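Local atomic coordinates of laccase (Uncultured bacterium, PDB entry 4F7K), a protein that probably couples the one-electron oxidation of phenolic and related substrates to the reduction of dioxygen to water, as a laccase of the multicopper oxidase family. Residues A[67-71]-A[87-91]; A[182-188]-A[233-239]; A[194-200]-A[223-229]; A[342-347]-A[378-383]. The contacts are given in a common frame with arbitrary orientation. Numbering follows the deposited sequence.

Contact 1 of 4, residues A[67-71]-A[87-91]; sequences DNAMD and FEYSF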
loop_
_atom_site.group_PDB
_atom_site.type_symbol
_atom_site.label_atom_id
_atom_site.label_comp_id
_atom_site.label_asym_id
_atom_site.label_seq_id
_atom_site.Cartn_x
_atom_site.Cartn_y
_atom_site.Cartn_z
ATOM N N ASP A 67 3.437 -4.497 -17.235
ATOM C CA ASP A 67 4.034 -3.808 -18.377
ATOM C C ASP A 67 4.452 -2.378 -17.992
ATOM O O ASP A 67 3.656 -1.594 -17.439
ATOM C CB ASP A 67 3.065 -3.823 -19.567
ATOM C CG ASP A 67 3.499 -2.903 -20.728
ATOM O OD1 ASP A 67 4.659 -2.426 -20.765
ATOM O OD2 ASP A 67 2.639 -2.666 -21.620
ATOM N N ASN A 68 5.712 -2.073 -18.286
ATOM C CA ASN A 68 6.364 -0.827 -17.907
ATOM C C ASN A 68 5.650 0.414 -18.415
ATOM O O ASN A 68 5.655 1.431 -17.742
ATOM C CB ASN A 68 7.829 -0.817 -18.382
ATOM C CG ASN A 68 8.632 0.394 -17.856
ATOM O OD1 ASN A 68 8.634 0.695 -16.643
ATOM N ND2 ASN A 68 9.312 1.089 -18.765
ATOM N N ALA A 69 5.049 0.307 -19.609
ATOM C CA ALA A 69 4.391 1.433 -20.268
ATOM C C ALA A 69 3.206 1.915 -19.446
ATOM O O ALA A 69 2.724 3.036 -19.652
ATOM C CB ALA A 69 3.947 1.064 -21.693
ATOM N N MET A 70 2.782 1.064 -18.506
ATOM C CA MET A 70 1.605 1.275 -17.713
ATOM C C MET A 70 1.894 1.688 -16.244
ATOM O O MET A 70 0.960 1.818 -15.445
ATOM C CB MET A 70 0.766 0.006 -17.734
ATOM C CG MET A 70 0.162 -0.393 -19.102
ATOM S SD MET A 70 -0.839 0.943 -19.787
ATOM C CE MET A 70 0.121 1.544 -21.190
ATOM N N ASP A 71 3.170 1.913 -15.907
ATOM C CA ASP A 71 3.631 2.065 -14.509
ATOM C C ASP A 71 3.249 3.426 -13.888
ATOM O O ASP A 71 3.202 3.572 -12.663
ATOM C CB ASP A 71 5.148 1.878 -14.472
ATOM C CG ASP A 71 5.715 1.718 -13.055
ATOM O OD1 ASP A 71 5.190 0.904 -12.268
ATOM O OD2 ASP A 71 6.727 2.397 -12.737
ATOM N N PHE A 87 -5.898 8.936 -20.160
ATOM C CA PHE A 87 -4.888 7.919 -20.376
ATOM C C PHE A 87 -5.543 6.566 -20.191
ATOM O O PHE A 87 -6.265 6.321 -19.225
ATOM C CB PHE A 87 -3.716 8.049 -19.381
ATOM C CG PHE A 87 -2.494 7.273 -19.790
ATOM C CD1 PHE A 87 -1.478 7.887 -20.526
ATOM C CD2 PHE A 87 -2.357 5.921 -19.458
ATOM C CE1 PHE A 87 -0.356 7.169 -20.927
ATOM C CE2 PHE A 87 -1.242 5.202 -19.860
ATOM C CZ PHE A 87 -0.236 5.825 -20.584
ATOM N N GLU A 88 -5.252 5.675 -21.113
ATOM C CA GLU A 88 -5.798 4.338 -21.067
ATOM C C GLU A 88 -4.791 3.411 -20.376
ATOM O O GLU A 88 -3.698 3.149 -20.912
ATOM C CB GLU A 88 -6.074 3.872 -22.505
ATOM C CG GLU A 88 -7.243 2.915 -22.626
ATOM C CD GLU A 88 -8.519 3.589 -23.125
ATOM O OE1 GLU A 88 -8.928 3.329 -24.284
ATOM O OE2 GLU A 88 -9.104 4.379 -22.360
ATOM N N TYR A 89 -5.121 2.956 -19.170
ATOM C CA TYR A 89 -4.247 1.970 -18.499
ATOM C C TYR A 89 -4.756 0.568 -18.726
ATOM O O TYR A 89 -5.881 0.224 -18.349
ATOM C CB TYR A 89 -4.118 2.220 -16.997
ATOM C CG TYR A 89 -3.359 3.477 -16.662
ATOM C CD1 TYR A 89 -1.953 3.478 -16.646
ATOM C CD2 TYR A 89 -4.043 4.679 -16.361
ATOM C CE1 TYR A 89 -1.227 4.643 -16.329
ATOM C CE2 TYR A 89 -3.318 5.858 -16.054
ATOM C CZ TYR A 89 -1.917 5.818 -16.040
ATOM O OH TYR A 89 -1.208 6.944 -15.728
ATOM N N SER A 90 -3.928 -0.257 -19.325
ATOM C CA SER A 90 -4.341 -1.614 -19.591
ATOM C C SER A 90 -3.219 -2.621 -19.333
ATOM O O SER A 90 -2.211 -2.627 -20.031
ATOM C CB SER A 90 -4.881 -1.718 -21.012
ATOM O OG SER A 90 -4.871 -3.067 -21.410
ATOM N N PHE A 91 -3.406 -3.468 -18.328
ATOM C CA PHE A 91 -2.398 -4.456 -17.960
ATOM C C PHE A 91 -3.035 -5.704 -17.362
ATOM O O PHE A 91 -4.120 -5.645 -16.750
ATOM C CB PHE A 91 -1.431 -3.846 -16.938
ATOM C CG PHE A 91 -2.129 -3.233 -15.761
ATOM C CD1 PHE A 91 -2.384 -3.983 -14.626
ATOM C CD2 PHE A 91 -2.548 -1.902 -15.798
ATOM C CE1 PHE A 91 -3.041 -3.424 -13.554
ATOM C CE2 PHE A 91 -3.201 -1.335 -14.725
ATOM C CZ PHE A 91 -3.449 -2.085 -13.606
HETATM O O HOH W 1 -0.251 -4.267 -20.878
#
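A methionine from a short 3-10 turn packs against an edge strand: residues 67-71 meet residues 87-91 of strand 86-92 almost entirely through M70. Backbone bonds from F87, Y89 and F91 join this strand to strand 44-51, so the amide of S90 points the other way. The M70 sulfur meets it there, SD lying 3.3 Å from S90 N in a weak but nearly straight hydrogen bond. Around that point M70 CE reaches F87 CE2 (4.1 Å), M70 CB reaches F91 CD2 (4.3 Å), and SD lies 5.4 Å from the Y89 ring centroid, an oblique Met-aromatic contact. D67 shapes the turn, its OD1 accepting from A69 N (3.0 Å) in an Asx turn while its O accepts from M70 N (3.0 Å). Beyond the turn, D71 O and OD2 hydrogen-bond H60 ND1 and H356 ND1, histidines of the His-X-His motifs that in multicopper oxidases probably bind the trinuclear copper site, here bordering the first cupredoxin-like domain.

Contact 2 of 4, residues A[182-188]-A[233-239]; sequences DRVRLRL and ADIIADV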
loop_
_atom_site.group_PDB
_atom_site.type_symbol
_atom_site.label_atom_id
_atom_site.label_comp_id
_atom_site.label_asym_id
_atom_site.label_seq_id
_atom_site.Cartn_x
_atom_site.Cartn_y
_atom_site.Cartn_z
ATOM N N ASP A 182 -17.595 -15.372 12.847
ATOM C CA ASP A 182 -17.235 -15.189 11.433
ATOM C C ASP A 182 -15.740 -15.302 11.227
ATOM O O ASP A 182 -14.956 -14.952 12.113
ATOM C CB ASP A 182 -17.699 -13.838 10.889
ATOM C CG ASP A 182 -19.168 -13.829 10.517
ATOM O OD1 ASP A 182 -19.764 -14.921 10.404
ATOM O OD2 ASP A 182 -19.730 -12.721 10.356
ATOM N N ARG A 183 -15.344 -15.815 10.070
ATOM C CA ARG A 183 -13.949 -15.769 9.667
ATOM C C ARG A 183 -13.756 -14.586 8.743
ATOM O O ARG A 183 -14.365 -14.536 7.678
ATOM C CB ARG A 183 -13.536 -17.043 8.938
ATOM C CG ARG A 183 -12.073 -16.987 8.493
ATOM C CD ARG A 183 -11.480 -18.352 8.342
ATOM N NE ARG A 183 -11.103 -18.922 9.624
ATOM C CZ ARG A 183 -10.477 -20.083 9.764
ATOM N NH1 ARG A 183 -10.158 -20.802 8.698
ATOM N NH2 ARG A 183 -10.169 -20.516 10.972
ATOM N N VAL A 184 -12.908 -13.639 9.138
ATOM C CA VAL A 184 -12.682 -12.456 8.301
ATOM C C VAL A 184 -11.304 -12.410 7.683
ATOM O O VAL A 184 -10.320 -12.731 8.335
ATOM C CB VAL A 184 -12.953 -11.125 9.055
ATOM C CG1 VAL A 184 -14.382 -11.083 9.553
ATOM C CG2 VAL A 184 -11.943 -10.908 10.203
ATOM N N ARG A 185 -11.245 -12.003 6.417
ATOM C CA ARG A 185 -10.004 -11.561 5.787
ATOM C C ARG A 185 -9.898 -10.028 5.910
ATOM O O ARG A 185 -10.799 -9.316 5.504
ATOM C CB ARG A 185 -9.950 -12.008 4.320
ATOM C CG ARG A 185 -8.604 -11.746 3.645
ATOM C CD ARG A 185 -8.595 -12.254 2.221
ATOM N NE ARG A 185 -7.277 -12.098 1.592
ATOM C CZ ARG A 185 -6.867 -12.783 0.512
ATOM N NH1 ARG A 185 -7.687 -13.650 -0.067
ATOM N NH2 ARG A 185 -5.652 -12.581 -0.009
ATOM N N LEU A 186 -8.816 -9.563 6.533
ATOM C CA LEU A 186 -8.555 -8.170 6.765
ATOM C C LEU A 186 -7.301 -7.737 5.985
ATOM O O LEU A 186 -6.191 -8.173 6.302
ATOM C CB LEU A 186 -8.380 -7.909 8.281
ATOM C CG LEU A 186 -9.568 -8.279 9.189
ATOM C CD1 LEU A 186 -9.167 -8.212 10.636
ATOM C CD2 LEU A 186 -10.770 -7.375 8.954
ATOM N N ARG A 187 -7.520 -6.903 4.967
ATOM C CA ARG A 187 -6.486 -6.364 4.064
ATOM C C ARG A 187 -6.028 -4.976 4.496
ATOM O O ARG A 187 -6.684 -3.961 4.188
ATOM C CB ARG A 187 -7.020 -6.331 2.629
ATOM C CG ARG A 187 -7.418 -7.746 2.088
ATOM C CD ARG A 187 -7.955 -7.592 0.702
ATOM N NE ARG A 187 -8.614 -8.783 0.169
ATOM C CZ ARG A 187 -8.100 -9.571 -0.786
ATOM N NH1 ARG A 187 -6.888 -9.329 -1.281
ATOM N NH2 ARG A 187 -8.803 -10.617 -1.234
ATOM N N LEU A 188 -4.917 -4.945 5.237
ATOM C CA LEU A 188 -4.482 -3.728 5.875
ATOM C C LEU A 188 -3.562 -3.026 4.926
ATOM O O LEU A 188 -2.645 -3.627 4.371
ATOM C CB LEU A 188 -3.718 -3.997 7.189
ATOM C CG LEU A 188 -4.483 -4.277 8.489
ATOM C CD1 LEU A 188 -5.548 -5.355 8.389
ATOM C CD2 LEU A 188 -3.463 -4.638 9.592
ATOM N N ALA A 233 -0.522 -5.654 4.804
ATOM C CA ALA A 233 -0.484 -6.979 5.379
ATOM C C ALA A 233 -1.879 -7.570 5.284
ATOM O O ALA A 233 -2.842 -6.888 5.588
ATOM C CB ALA A 233 0.006 -6.978 6.807
ATOM N N ASP A 234 -1.975 -8.823 4.836
ATOM C CA ASP A 234 -3.248 -9.557 4.861
ATOM C C ASP A 234 -3.366 -10.389 6.149
ATOM O O ASP A 234 -2.448 -11.085 6.533
ATOM C CB ASP A 234 -3.377 -10.496 3.637
ATOM C CG ASP A 234 -4.012 -9.822 2.427
ATOM O OD1 ASP A 234 -4.031 -8.563 2.340
ATOM O OD2 ASP A 234 -4.523 -10.553 1.547
ATOM N N ILE A 235 -4.516 -10.329 6.795
ATOM C CA ILE A 235 -4.758 -11.085 8.002
ATOM C C ILE A 235 -6.013 -11.931 7.836
ATOM O O ILE A 235 -7.063 -11.447 7.414
ATOM C CB ILE A 235 -4.867 -10.170 9.233
ATOM C CG1 ILE A 235 -3.454 -9.742 9.668
ATOM C CG2 ILE A 235 -5.602 -10.861 10.389
ATOM C CD1 ILE A 235 -3.366 -8.437 10.313
ATOM N N ILE A 236 -5.895 -13.227 8.141
ATOM C CA ILE A 236 -7.103 -13.986 8.273
ATOM C C ILE A 236 -7.247 -14.335 9.742
ATOM O O ILE A 236 -6.302 -14.786 10.380
ATOM C CB ILE A 236 -7.110 -15.211 7.340
ATOM C CG1 ILE A 236 -7.219 -14.720 5.885
ATOM C CG2 ILE A 236 -8.244 -16.147 7.709
ATOM C CD1 ILE A 236 -6.758 -15.779 4.848
ATOM N N ALA A 237 -8.438 -14.116 10.273
ATOM C CA ALA A 237 -8.679 -14.335 11.671
ATOM C C ALA A 237 -10.149 -14.620 11.900
ATOM O O ALA A 237 -10.995 -14.333 11.044
ATOM C CB ALA A 237 -8.221 -13.122 12.488
ATOM N N ASP A 238 -10.433 -15.221 13.055
ATOM C CA ASP A 238 -11.786 -15.524 13.473
ATOM C C ASP A 238 -12.209 -14.476 14.483
ATOM O O ASP A 238 -11.401 -14.047 15.328
ATOM C CB ASP A 238 -11.838 -16.912 14.122
ATOM C CG ASP A 238 -11.494 -18.043 13.143
ATOM O OD1 ASP A 238 -12.078 -18.100 12.038
ATOM O OD2 ASP A 238 -10.636 -18.888 13.494
ATOM N N VAL A 239 -13.471 -14.068 14.404
ATOM C CA VAL A 239 -14.014 -13.102 15.349
ATOM C C VAL A 239 -14.312 -13.819 16.661
ATOM O O VAL A 239 -15.234 -14.655 16.729
ATOM C CB VAL A 239 -15.285 -12.449 14.809
ATOM C CG1 VAL A 239 -15.811 -11.427 15.804
ATOM C CG2 VAL A 239 -15.015 -11.816 13.437
#
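I235, D234 and R183 lose the most surface where strands 183-188 and 233-239 run antiparallel, their axes 4.6 Å apart at closest and 162° between directions. I235 forms a hydrogen-bonded pair with L186: L186 N gives to I235 O (2.7 Å) and I235 N to L186 O (2.8 Å). Its side chain lies on the apolar face with V184, L186, L188, A233 and A237, where I235 CD1 touches L188 CD2 (3.9 Å) and the CB atoms of I235 and L186 are 4.3 Å apart. F247 of strand 245-249 covers L186 and L188, placing this face inside the β-sandwich of the second cupredoxin-like domain. Strands 131-140 and 204-211 flank the pair, so both strands are internal to their sheet. The other face carries R183, R185, R187, D234 and D238, with I236 among them. D234, across from R187 in a non-hydrogen-bonded pair, reaches diagonally, its OD2 taking R185 NH2 (2.8 Å) and NE (3.2 Å). R187 NH1 is a long 3.9 Å from D234 OD2, contributing charge alone, and R187 pairs more closely with D132; D234 OD1 is bonded to T98. R183 lies directly opposite D238 and closes a two-pronged salt bridge, NE to OD1 at 2.7 Å and NH2 to OD2 of D238 at 3.0 Å, while the same guanidinium also donates to the carbonyls of S273 and E274.

Contact 3 of 4, residues A[194-200]-A[223-229]; sequences DRIFPVE and SGLILAP
Segments 194-200 and 223-229 form a short antiparallel β pairing at the edge of a sheet in the second cupredoxin-like domain, end-to-end directions 165° apart. Both are extended around the pairing; the chain turns at G224 (phi 70°, psi 6°). F197 and L227 make a hydrogen-bonded pair (CA-CA 5.3 Å), P198 and I226 a non-hydrogen-bonded one (CA-CA 4.1 Å). Backbone bonds set this register: F197 N to L227 O (2.9 Å), L227 N to F197 O (2.8 Å) and V199 N to L225 O (2.9 Å). P198 CA makes a CA-H...O contact with L225 O (3.4 Å). Among apolar contacts, I196 (chi1 m) sets CG2 against I226 CG2 (3.4 Å) and CG1 against P229 CD (4.0 Å). V199 (t) brings CG2 to L227 CD1 (4.2 Å); L227 (m, t) also packs on L188 and V199 on I137. E200 (m, m) curls back so that OE2 accepts from G224 N at 3.2 Å. A water donates to E200 OE2 (2.9 Å) and L225 O (2.6 Å).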
loop_
_atom_site.group_PDB
_atom_site.type_symbol
_atom_site.label_atom_id
_atom_site.label_comp_id
_atom_site.label_asym_id
_atom_site.label_seq_id
_atom_site.Cartn_x
_atom_site.Cartn_y
_atom_site.Cartn_z
ATOM N N ASP A 194 3.563 9.618 5.322
ATOM C CA ASP A 194 4.583 10.200 6.196
ATOM C C ASP A 194 4.600 9.640 7.585
ATOM O O ASP A 194 5.355 10.146 8.402
ATOM C CB ASP A 194 4.491 11.743 6.249
ATOM C CG ASP A 194 4.932 12.399 4.956
ATOM O OD1 ASP A 194 6.153 12.454 4.699
ATOM O OD2 ASP A 194 4.056 12.868 4.176
ATOM N N ARG A 195 3.801 8.610 7.837
ATOM C CA ARG A 195 3.600 8.020 9.170
ATOM C C ARG A 195 3.785 6.511 9.147
ATOM O O ARG A 195 3.255 5.856 8.242
ATOM C CB ARG A 195 2.178 8.317 9.672
ATOM C CG ARG A 195 1.906 9.819 9.948
ATOM C CD ARG A 195 2.861 10.349 11.016
ATOM N NE ARG A 195 2.589 11.746 11.375
ATOM C CZ ARG A 195 3.478 12.519 11.984
ATOM N NH1 ARG A 195 4.650 12.005 12.288
ATOM N NH2 ARG A 195 3.210 13.786 12.277
ATOM N N ILE A 196 4.493 5.975 10.131
ATOM C CA ILE A 196 4.606 4.543 10.302
ATOM C C ILE A 196 3.610 4.169 11.395
ATOM O O ILE A 196 3.617 4.772 12.469
ATOM C CB ILE A 196 6.022 4.127 10.767
ATOM C CG1 ILE A 196 7.080 4.492 9.726
ATOM C CG2 ILE A 196 6.076 2.639 11.041
ATOM C CD1 ILE A 196 8.408 4.896 10.391
ATOM N N PHE A 197 2.809 3.148 11.132
ATOM C CA PHE A 197 1.778 2.707 12.046
ATOM C C PHE A 197 2.073 1.296 12.575
ATOM O O PHE A 197 2.009 0.312 11.811
ATOM C CB PHE A 197 0.427 2.685 11.310
ATOM C CG PHE A 197 -0.148 4.060 11.033
ATOM C CD1 PHE A 197 -0.534 4.884 12.084
ATOM C CD2 PHE A 197 -0.331 4.503 9.728
ATOM C CE1 PHE A 197 -1.053 6.158 11.844
ATOM C CE2 PHE A 197 -0.875 5.778 9.455
ATOM C CZ PHE A 197 -1.241 6.608 10.526
ATOM N N PRO A 198 2.392 1.183 13.884
ATOM C CA PRO A 198 2.201 -0.127 14.501
ATOM C C PRO A 198 0.714 -0.356 14.574
ATOM O O PRO A 198 -0.042 0.587 14.866
ATOM C CB PRO A 198 2.745 0.033 15.927
ATOM C CG PRO A 198 3.083 1.489 16.118
ATOM C CD PRO A 198 2.678 2.250 14.862
ATOM N N VAL A 199 0.269 -1.568 14.268
ATOM C CA VAL A 199 -1.153 -1.851 14.312
ATOM C C VAL A 199 -1.426 -3.094 15.143
ATOM O O VAL A 199 -1.038 -4.197 14.753
ATOM C CB VAL A 199 -1.768 -2.060 12.922
ATOM C CG1 VAL A 199 -3.286 -2.206 13.052
ATOM C CG2 VAL A 199 -1.408 -0.882 11.976
ATOM N N GLU A 200 -2.118 -2.901 16.260
ATOM C CA GLU A 200 -2.586 -4.020 17.088
ATOM C C GLU A 200 -4.036 -4.366 16.758
ATOM O O GLU A 200 -4.915 -3.485 16.733
ATOM C CB GLU A 200 -2.460 -3.688 18.564
ATOM C CG GLU A 200 -1.044 -3.699 19.072
ATOM C CD GLU A 200 -0.319 -5.045 18.858
ATOM O OE1 GLU A 200 -0.968 -6.119 18.925
ATOM O OE2 GLU A 200 0.917 -5.024 18.627
ATOM N N SER A 223 0.703 -9.963 16.313
ATOM C CA SER A 223 1.289 -9.179 17.389
ATOM C C SER A 223 2.601 -8.502 16.964
ATOM O O SER A 223 3.416 -9.093 16.255
ATOM C CB SER A 223 1.539 -10.075 18.600
ATOM O OG SER A 223 2.046 -9.306 19.668
ATOM N N GLY A 224 2.789 -7.256 17.403
ATOM C CA GLY A 224 3.924 -6.445 16.982
ATOM C C GLY A 224 3.903 -5.967 15.530
ATOM O O GLY A 224 4.867 -5.371 15.086
ATOM N N LEU A 225 2.812 -6.204 14.789
ATOM C CA LEU A 225 2.727 -5.758 13.375
ATOM C C LEU A 225 3.010 -4.266 13.197
ATOM O O LEU A 225 2.409 -3.428 13.877
ATOM C CB LEU A 225 1.367 -6.076 12.738
ATOM C CG LEU A 225 1.162 -5.718 11.252
ATOM C CD1 LEU A 225 2.017 -6.567 10.303
ATOM C CD2 LEU A 225 -0.328 -5.884 10.908
ATOM N N ILE A 226 3.925 -3.950 12.280
ATOM C CA ILE A 226 4.175 -2.568 11.898
ATOM C C ILE A 226 4.035 -2.391 10.401
ATOM O O ILE A 226 4.572 -3.192 9.638
ATOM C CB ILE A 226 5.599 -2.110 12.287
ATOM C CG1 ILE A 226 5.792 -2.163 13.800
ATOM C CG2 ILE A 226 5.847 -0.706 11.772
ATOM C CD1 ILE A 226 7.255 -2.390 14.233
ATOM N N LEU A 227 3.299 -1.359 9.992
ATOM C CA LEU A 227 3.204 -1.004 8.581
ATOM C C LEU A 227 3.832 0.337 8.315
ATOM O O LEU A 227 3.390 1.360 8.866
ATOM C CB LEU A 227 1.748 -1.013 8.094
ATOM C CG LEU A 227 1.011 -2.341 8.252
ATOM C CD1 LEU A 227 -0.465 -2.062 8.061
ATOM C CD2 LEU A 227 1.526 -3.413 7.261
ATOM N N ALA A 228 4.896 0.337 7.507
ATOM C CA ALA A 228 5.435 1.594 7.011
ATOM C C ALA A 228 4.558 2.116 5.866
ATOM O O ALA A 228 3.694 1.389 5.366
ATOM C CB ALA A 228 6.898 1.442 6.577
ATOM N N PRO A 229 4.781 3.371 5.433
ATOM C CA PRO A 229 3.970 3.945 4.351
ATOM C C PRO A 229 3.884 3.012 3.143
ATOM O O PRO A 229 4.909 2.506 2.739
ATOM C CB PRO A 229 4.741 5.240 3.965
ATOM C CG PRO A 229 5.450 5.616 5.221
ATOM C CD PRO A 229 5.725 4.348 6.005
HETATM O O HOH W 2 2.247 -3.520 16.498
#

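Contact 4 of 4, residues A[342-347]-A[378-383]; sequences RLVNDT and VDAGET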
loop_
_atom_site.group_PDB
_atom_site.type_symbol
_atom_site.label_atom_id
_atom_site.label_comp_id
_atom_site.label_asym_id
_atom_site.label_seq_id
_atom_site.Cartn_x
_atom_site.Cartn_y
_atom_site.Cartn_z
ATOM N N ARG A 342 22.454 -1.918 -1.236
ATOM C CA ARG A 342 22.671 -1.419 0.103
ATOM C C ARG A 342 22.069 -0.043 0.175
ATOM O O ARG A 342 22.428 0.830 -0.620
ATOM C CB ARG A 342 24.160 -1.327 0.396
ATOM C CG ARG A 342 24.490 -0.850 1.794
ATOM C CD ARG A 342 25.811 -1.454 2.290
ATOM N NE ARG A 342 25.639 -2.853 2.678
ATOM C CZ ARG A 342 26.606 -3.635 3.154
ATOM N NH1 ARG A 342 27.838 -3.166 3.313
ATOM N NH2 ARG A 342 26.336 -4.893 3.472
ATOM N N LEU A 343 21.157 0.139 1.121
ATOM C CA LEU A 343 20.459 1.414 1.326
ATOM C C LEU A 343 20.983 2.078 2.589
ATOM O O LEU A 343 20.766 1.581 3.694
ATOM C CB LEU A 343 18.954 1.171 1.441
ATOM C CG LEU A 343 18.330 0.512 0.207
ATOM C CD1 LEU A 343 16.967 -0.070 0.564
ATOM C CD2 LEU A 343 18.206 1.513 -0.952
ATOM N N VAL A 344 21.703 3.178 2.425
ATOM C CA VAL A 344 22.366 3.842 3.545
ATOM C C VAL A 344 21.577 5.100 3.927
ATOM O O VAL A 344 21.485 6.053 3.161
ATOM C CB VAL A 344 23.852 4.171 3.208
ATOM C CG1 VAL A 344 24.574 4.855 4.381
ATOM C CG2 VAL A 344 24.618 2.890 2.791
ATOM N N ASN A 345 20.966 5.069 5.103
ATOM C CA ASN A 345 20.282 6.246 5.639
ATOM C C ASN A 345 21.127 6.947 6.697
ATOM O O ASN A 345 21.048 6.601 7.868
ATOM C CB ASN A 345 18.921 5.860 6.234
ATOM C CG ASN A 345 18.078 7.081 6.619
ATOM O OD1 ASN A 345 18.517 8.229 6.514
ATOM N ND2 ASN A 345 16.864 6.827 7.071
ATOM N N ASP A 346 21.928 7.929 6.291
ATOM C CA ASP A 346 22.699 8.724 7.245
ATOM C C ASP A 346 22.078 10.092 7.576
ATOM O O ASP A 346 22.805 11.045 7.888
ATOM C CB ASP A 346 24.165 8.867 6.787
ATOM C CG ASP A 346 24.293 9.305 5.324
ATOM O OD1 ASP A 346 23.244 9.533 4.659
ATOM O OD2 ASP A 346 25.446 9.404 4.838
ATOM N N THR A 347 20.744 10.174 7.507
ATOM C CA THR A 347 19.967 11.336 7.944
ATOM C C THR A 347 19.337 11.037 9.307
ATOM O O THR A 347 19.405 9.906 9.768
ATOM C CB THR A 347 18.795 11.652 6.971
ATOM O OG1 THR A 347 17.749 10.677 7.120
ATOM C CG2 THR A 347 19.268 11.657 5.518
ATOM N N VAL A 378 13.729 2.291 5.899
ATOM C CA VAL A 378 15.069 2.332 6.479
ATOM C C VAL A 378 15.139 3.451 7.491
ATOM O O VAL A 378 15.124 4.635 7.138
ATOM C CB VAL A 378 16.165 2.519 5.424
ATOM C CG1 VAL A 378 17.559 2.485 6.077
ATOM C CG2 VAL A 378 16.056 1.431 4.349
ATOM N N ASP A 379 15.218 3.064 8.759
ATOM C CA ASP A 379 15.272 4.041 9.814
ATOM C C ASP A 379 16.527 4.891 9.776
ATOM O O ASP A 379 17.517 4.547 9.117
ATOM C CB ASP A 379 15.059 3.406 11.183
ATOM C CG ASP A 379 14.135 4.251 12.071
ATOM O OD1 ASP A 379 14.397 5.483 12.274
ATOM O OD2 ASP A 379 13.125 3.670 12.541
ATOM N N ALA A 380 16.447 6.036 10.449
ATOM C CA ALA A 380 17.520 7.029 10.518
ATOM C C ALA A 380 18.795 6.411 11.050
ATOM O O ALA A 380 18.764 5.679 12.034
ATOM C CB ALA A 380 17.094 8.161 11.431
ATOM N N GLY A 381 19.919 6.724 10.411
ATOM C CA GLY A 381 21.221 6.174 10.806
ATOM C C GLY A 381 21.363 4.675 10.604
ATOM O O GLY A 381 22.268 4.053 11.156
ATOM N N GLU A 382 20.474 4.077 9.822
ATOM C CA GLU A 382 20.531 2.632 9.617
ATOM C C GLU A 382 20.850 2.251 8.173
ATOM O O GLU A 382 20.694 3.058 7.253
ATOM C CB GLU A 382 19.271 1.936 10.150
ATOM C CG GLU A 382 19.206 1.930 11.686
ATOM C CD GLU A 382 18.032 1.119 12.294
ATOM O OE1 GLU A 382 17.159 0.583 11.565
ATOM O OE2 GLU A 382 18.001 1.021 13.541
ATOM N N THR A 383 21.357 1.035 8.003
ATOM C CA THR A 383 21.615 0.468 6.686
ATOM C C THR A 383 20.785 -0.794 6.541
ATOM O O THR A 383 20.751 -1.607 7.453
ATOM C CB THR A 383 23.104 0.138 6.524
ATOM O OG1 THR A 383 23.831 1.360 6.356
ATOM C CG2 THR A 383 23.354 -0.753 5.316
#
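R342 enters the contact along its side chain, CG packing on T383 CG2 at 3.7 Å, while its guanidinium forms a salt bridge with D385 of strand 383-390. L343 follows on the buried side: its CB meets V378 CG2 (4.1 Å) and its carbonyl oxygen receives the CA-H of T383 (CA to O 3.3 Å). V344 then pairs with T383 as an antiparallel non-hydrogen-bonded bridge, CA-CA 4.7 Å, with V344 CG2 4.0 Å from T383 OG1. Strand 337-344 is held on its other edge by strand 290-295, so the bridge belongs to a sheet of the third cupredoxin-like domain. Residues 378-383 carry the chain from strand 375-378, in one sheet of the β-sandwich, to strand 383-390 in the other, through a type II turn from D379 to E382 with G381 at positive phi (66°). N345, which buries the most surface in the contact, fastens that crossing. Its backbone N donates to E382 O (3.0 Å), its ND2 to V378 O (2.8 Å) and also to F349 O, and its CB rests 3.6 Å from V378 CG1. Its OD1 faces its own segment, taking T347 N (3.1 Å) in an Asx turn and also T347 OG1 (2.6 Å). Past D346, T347 reaches the tip of the turn, where its O lies 3.3 Å from A380 CB and accepts a weak hydrogen bond from G381 N, also at 3.3 Å.

The four contacts lie in the three successive cupredoxin-like domains: contact 1 in the first, contacts 2 and 3 in the second, contact 4 in the third. Contacts 2 and 3, with centres about 16 Å apart, face each other across one β-sandwich, L225 CD2 lying 3.6 Å from L188 CD2. The other pairs do not touch; contacts 3 and 4 approach to about 5 Å between nearest atoms, whereas contact 1 stays about 14 Å or more from each of the others. D71 of contact 1 hydrogen-bonds H60 and H356, and D194 of contact 3 hydrogen-bonds H401; these histidines are probably copper ligands of the trinuclear centre, which in this family lies between the first and third domains.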